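Local coordinates for protein transcriptional regulator ComR (Streptococcus vestibularis F0396, PDB 6HU8) that regulates competence as a peptide-pheromone-responsive transcription factor of the RNPP family and probably binds DNA through its helix-turn-helix domain, at residues N261-K264 against K265-T268; V285-E288 against K289-E293. All coordinates share one frame; numbering follows the deposited sequence.

Interaction 1: residues N261-K264 against K265-T268; sequences NGNK and KKAT
The N-terminal cap of helix 264-279 is made by Asn263, whose side-chain oxygen OD1 accepts from Lys266 N at 3.1 Å. Though nearly straight at the hydrogen, 168°, this bond has its N-H well above the plane of the amide instead of on a lone pair. With CG anti to the backbone N (chi1 -168°), the amide folds forward over the first turn, where Asn263 CG lies 3.4 Å from Lys266 CB and ND2 rests against the same methylene. Asparagine suits an N-cap because its short amide can replace the missing carbonyl of a preceding turn. This cap begins helix 264-279 of the tetratricopeptide-like domain; Gly262, with positive phi, is the first residue to leave helix 246-261. The first regular helical bond follows, from Ala267 N to Asn263 O (3.0 Å). Lys264 O then takes two donors from opposite faces of its carbonyl plane, Thr268 N at 2.9 Å and Thr268 OG1 at 2.6 Å. The hydroxyl can fold back because it sits beside its own backbone N (chi1 -56°). Small Ala267 fits the buried side, where its methyl touches Leu258 and Leu299, while Lys265 reaches onward to a salt bridge with Glu269.

Interaction 2: residues V285-E288 against K289-E293; sequences VLEE and KTRAE
Residues 285-293 form continuous alpha-helix, in which the backbone N-H groups of Lys289, Thr290, Arg291 and Ala292 bond to the carbonyls of Val285, Leu286, Glu287 and Glu288, four residues back. This is the opening of helix 285-296, the last helix of the modelled chain, within the tetratricopeptide-like family region. Thr290, buried, packs against Pro247 and Ile251 of helix 246-261 and Ala274 and Ile275 of helix 264-279. Threonine suits this place because it is small enough to be buried and its hydroxyl can turn back to its own helix: Thr290 OG1, beside the backbone N at chi1 -66°, gives a bond of 2.8 Å to Leu286 O. Thr290 N reaches Leu286 O from the opposite face of the carbonyl plane, also at 2.8 Å. Leu286 and Lys289 run side by side, pointing the same way, although the position of the lysine NZ is doubtful. On another face of the helix, Glu287 and Arg291 form an i to i+4 salt bridge, the carboxylate and guanidinium planes 49° apart. Glu287 OE2 meets NH2 of Arg291 at 2.8 Å, using its anti lone pair and lying at the guanidinium edge, 9° out of plane.

Overall arrangement
Interactions 1 and 2 each lie at the start of a helix, and these helices, 264-279 and 285-296, are consecutive in the chain. The centres of the two interactions are about 19 Å apart, and their nearest atoms about 9 Å, so the two do not touch. Helix 246-261 links them: Glu257 and Leu258 meet interaction 1, whereas Pro247 and Ile251 pack on interaction 2, and Lys255 of the same helix forms a salt bridge with Glu293. Helix 264-279 carries interaction 1 and also lends Ala274 and Ile275 to the packing of residues 285-293. Both are surface contacts, with centres about 32 and 27 Å from that of the chain.

Interaction 1: residues N261-K264 against K265-T268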
loop_
_atom_site.group_PDB
_atom_site.type_symbol
_atom_site.label_atom_id
_atom_site.label_comp_id
_atom_site.label_asym_id
_atom_site.label_seq_id
_atom_site.Cartn_x
_atom_site.Cartn_y
_atom_site.Cartn_z
ATOM N N ASN A 261 10.865 -3.345 27.368
ATOM C CA ASN A 261 10.957 -2.843 28.724
ATOM C C ASN A 261 11.076 -3.940 29.773
ATOM O O ASN A 261 11.267 -3.650 30.945
ATOM C CB ASN A 261 9.764 -1.949 29.038
ATOM C CG ASN A 261 9.814 -0.636 28.292
ATOM O OD1 ASN A 261 10.883 -0.087 28.035
ATOM N ND2 ASN A 261 8.661 -0.143 27.912
ATOM N N GLY A 262 10.969 -5.198 29.356
ATOM C CA GLY A 262 10.984 -6.304 30.299
ATOM C C GLY A 262 9.893 -6.176 31.336
ATOM O O GLY A 262 10.047 -6.638 32.470
ATOM N N ASN A 263 8.783 -5.544 30.960
ATOM C CA ASN A 263 7.691 -5.323 31.898
ATOM C C ASN A 263 6.552 -6.344 31.744
ATOM O O ASN A 263 5.685 -6.200 30.868
ATOM C CB ASN A 263 7.150 -3.896 31.732
ATOM C CG ASN A 263 6.220 -3.488 32.864
ATOM O OD1 ASN A 263 5.648 -4.338 33.551
ATOM N ND2 ASN A 263 6.070 -2.183 33.068
ATOM N N LYS A 264 6.528 -7.357 32.610
ATOM C CA LYS A 264 5.571 -8.456 32.448
ATOM C C LYS A 264 4.172 -8.086 32.887
ATOM O O LYS A 264 3.194 -8.588 32.314
ATOM C CB LYS A 264 6.029 -9.690 33.214
ATOM C CG LYS A 264 7.195 -10.404 32.576
ATOM C CD LYS A 264 7.880 -11.307 33.591
ATOM C CE LYS A 264 8.875 -12.245 32.929
ATOM N NZ LYS A 264 9.585 -11.576 31.805
ATOM N N LYS A 265 4.065 -7.235 33.908
ATOM C CA LYS A 265 2.751 -6.775 34.374
ATOM C C LYS A 265 2.045 -5.941 33.310
ATOM O O LYS A 265 0.843 -6.089 33.089
ATOM C CB LYS A 265 2.866 -5.949 35.656
ATOM C CG LYS A 265 1.553 -5.257 36.077
ATOM C CD LYS A 265 1.654 -4.716 37.510
ATOM C CE LYS A 265 0.294 -4.401 38.133
ATOM N NZ LYS A 265 -0.366 -3.195 37.525
ATOM N N LYS A 266 2.789 -5.034 32.686
ATOM C CA LYS A 266 2.224 -4.175 31.650
ATOM C C LYS A 266 1.933 -5.006 30.399
ATOM O O LYS A 266 0.934 -4.786 29.716
ATOM C CB LYS A 266 3.170 -3.012 31.331
ATOM C CG LYS A 266 2.531 -1.856 30.586
ATOM C CD LYS A 266 1.350 -1.275 31.344
ATOM C CE LYS A 266 0.830 -0.025 30.654
ATOM N NZ LYS A 266 1.949 0.951 30.463
ATOM N N ALA A 267 2.798 -5.971 30.099
ATOM C CA ALA A 267 2.549 -6.826 28.942
ATOM C C ALA A 267 1.278 -7.669 29.179
ATOM O O ALA A 267 0.459 -7.826 28.269
ATOM C CB ALA A 267 3.758 -7.704 28.647
ATOM N N THR A 268 1.104 -8.174 30.402
ATOM C CA THR A 268 -0.107 -8.917 30.777
ATOM C C THR A 268 -1.365 -8.067 30.680
ATOM O O THR A 268 -2.403 -8.546 30.201
ATOM C CB THR A 268 -0.022 -9.472 32.204
ATOM O OG1 THR A 268 1.145 -10.268 32.319
ATOM C CG2 THR A 268 -1.247 -10.352 32.527
#

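Interaction 2: residues V285-E288 against K289-E293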
loop_
_atom_site.group_PDB
_atom_site.type_symbol
_atom_site.label_atom_id
_atom_site.label_comp_id
_atom_site.label_asym_id
_atom_site.label_seq_id
_atom_site.Cartn_x
_atom_site.Cartn_y
_atom_site.Cartn_z
ATOM N N VAL A 285 -12.687 -16.866 17.253
ATOM C CA VAL A 285 -11.405 -17.253 16.670
ATOM C C VAL A 285 -10.290 -16.334 17.176
ATOM O O VAL A 285 -9.294 -16.798 17.719
ATOM C CB VAL A 285 -11.461 -17.221 15.117
ATOM C CG1 VAL A 285 -10.077 -17.398 14.518
ATOM C CG2 VAL A 285 -12.433 -18.292 14.595
ATOM N N LEU A 286 -10.473 -15.029 17.023
ATOM C CA LEU A 286 -9.453 -14.068 17.457
ATOM C C LEU A 286 -9.191 -14.127 18.976
ATOM O O LEU A 286 -8.049 -13.981 19.445
ATOM C CB LEU A 286 -9.897 -12.671 17.036
ATOM C CG LEU A 286 -8.906 -11.525 17.142
ATOM C CD1 LEU A 286 -7.562 -11.947 16.551
ATOM C CD2 LEU A 286 -9.472 -10.323 16.396
ATOM N N GLU A 287 -10.245 -14.339 19.762
ATOM C CA GLU A 287 -10.061 -14.482 21.217
ATOM C C GLU A 287 -9.236 -15.704 21.585
ATOM O O GLU A 287 -8.356 -15.633 22.447
ATOM C CB GLU A 287 -11.408 -14.553 21.932
ATOM C CG GLU A 287 -11.264 -14.768 23.436
ATOM C CD GLU A 287 -12.605 -14.844 24.145
ATOM O OE1 GLU A 287 -13.654 -14.762 23.458
ATOM O OE2 GLU A 287 -12.597 -14.977 25.388
ATOM N N GLU A 288 -9.528 -16.834 20.953
ATOM C CA GLU A 288 -8.737 -18.038 21.178
ATOM C C GLU A 288 -7.285 -17.806 20.744
ATOM O O GLU A 288 -6.359 -18.149 21.469
ATOM C CB GLU A 288 -9.318 -19.230 20.416
ATOM C CG GLU A 288 -10.715 -19.646 20.867
ATOM C CD GLU A 288 -11.480 -20.414 19.787
ATOM O OE1 GLU A 288 -10.872 -20.781 18.742
ATOM O OE2 GLU A 288 -12.698 -20.638 19.980
ATOM N N LYS A 289 -7.106 -17.244 19.555
ATOM C CA LYS A 289 -5.760 -16.957 19.042
ATOM C C LYS A 289 -5.014 -16.023 20.000
ATOM O O LYS A 289 -3.850 -16.253 20.320
ATOM C CB LYS A 289 -5.856 -16.333 17.638
ATOM C CG LYS A 289 -4.518 -15.949 16.981
ATOM C CD LYS A 289 -4.736 -15.010 15.769
ATOM C CE LYS A 289 -4.303 -13.565 16.078
ATOM N NZ LYS A 289 -4.755 -13.059 17.441
ATOM N N THR A 290 -5.685 -14.965 20.458
ATOM C CA THR A 290 -5.055 -13.988 21.342
ATOM C C THR A 290 -4.666 -14.605 22.682
ATOM O O THR A 290 -3.576 -14.343 23.207
ATOM C CB THR A 290 -5.973 -12.791 21.587
ATOM O OG1 THR A 290 -6.156 -12.089 20.356
ATOM C CG2 THR A 290 -5.360 -11.836 22.614
ATOM N N ARG A 291 -5.564 -15.429 23.224
ATOM C CA ARG A 291 -5.329 -16.128 24.479
ATOM C C ARG A 291 -4.141 -17.071 24.327
ATOM O O ARG A 291 -3.315 -17.173 25.217
ATOM C CB ARG A 291 -6.594 -16.894 24.906
ATOM C CG ARG A 291 -6.700 -17.173 26.376
ATOM C CD ARG A 291 -7.968 -17.984 26.716
ATOM N NE ARG A 291 -9.195 -17.199 26.584
ATOM C CZ ARG A 291 -9.586 -16.311 27.484
ATOM N NH1 ARG A 291 -8.827 -16.102 28.563
ATOM N NH2 ARG A 291 -10.713 -15.629 27.309
ATOM N N ALA A 292 -4.040 -17.733 23.178
ATOM C CA ALA A 292 -2.922 -18.640 22.933
ATOM C C ALA A 292 -1.603 -17.876 22.817
ATOM O O ALA A 292 -0.553 -18.383 23.203
ATOM C CB ALA A 292 -3.165 -19.444 21.685
ATOM N N GLU A 293 -1.653 -16.665 22.267
ATOM C CA GLU A 293 -0.429 -15.890 22.051
ATOM C C GLU A 293 0.104 -15.366 23.386
ATOM O O GLU A 293 1.315 -15.363 23.630
ATOM C CB GLU A 293 -0.686 -14.740 21.079
ATOM C CG GLU A 293 0.555 -13.949 20.709
ATOM C CD GLU A 293 1.436 -14.674 19.693
ATOM O OE1 GLU A 293 1.009 -15.742 19.204
ATOM O OE2 GLU A 293 2.546 -14.180 19.378
#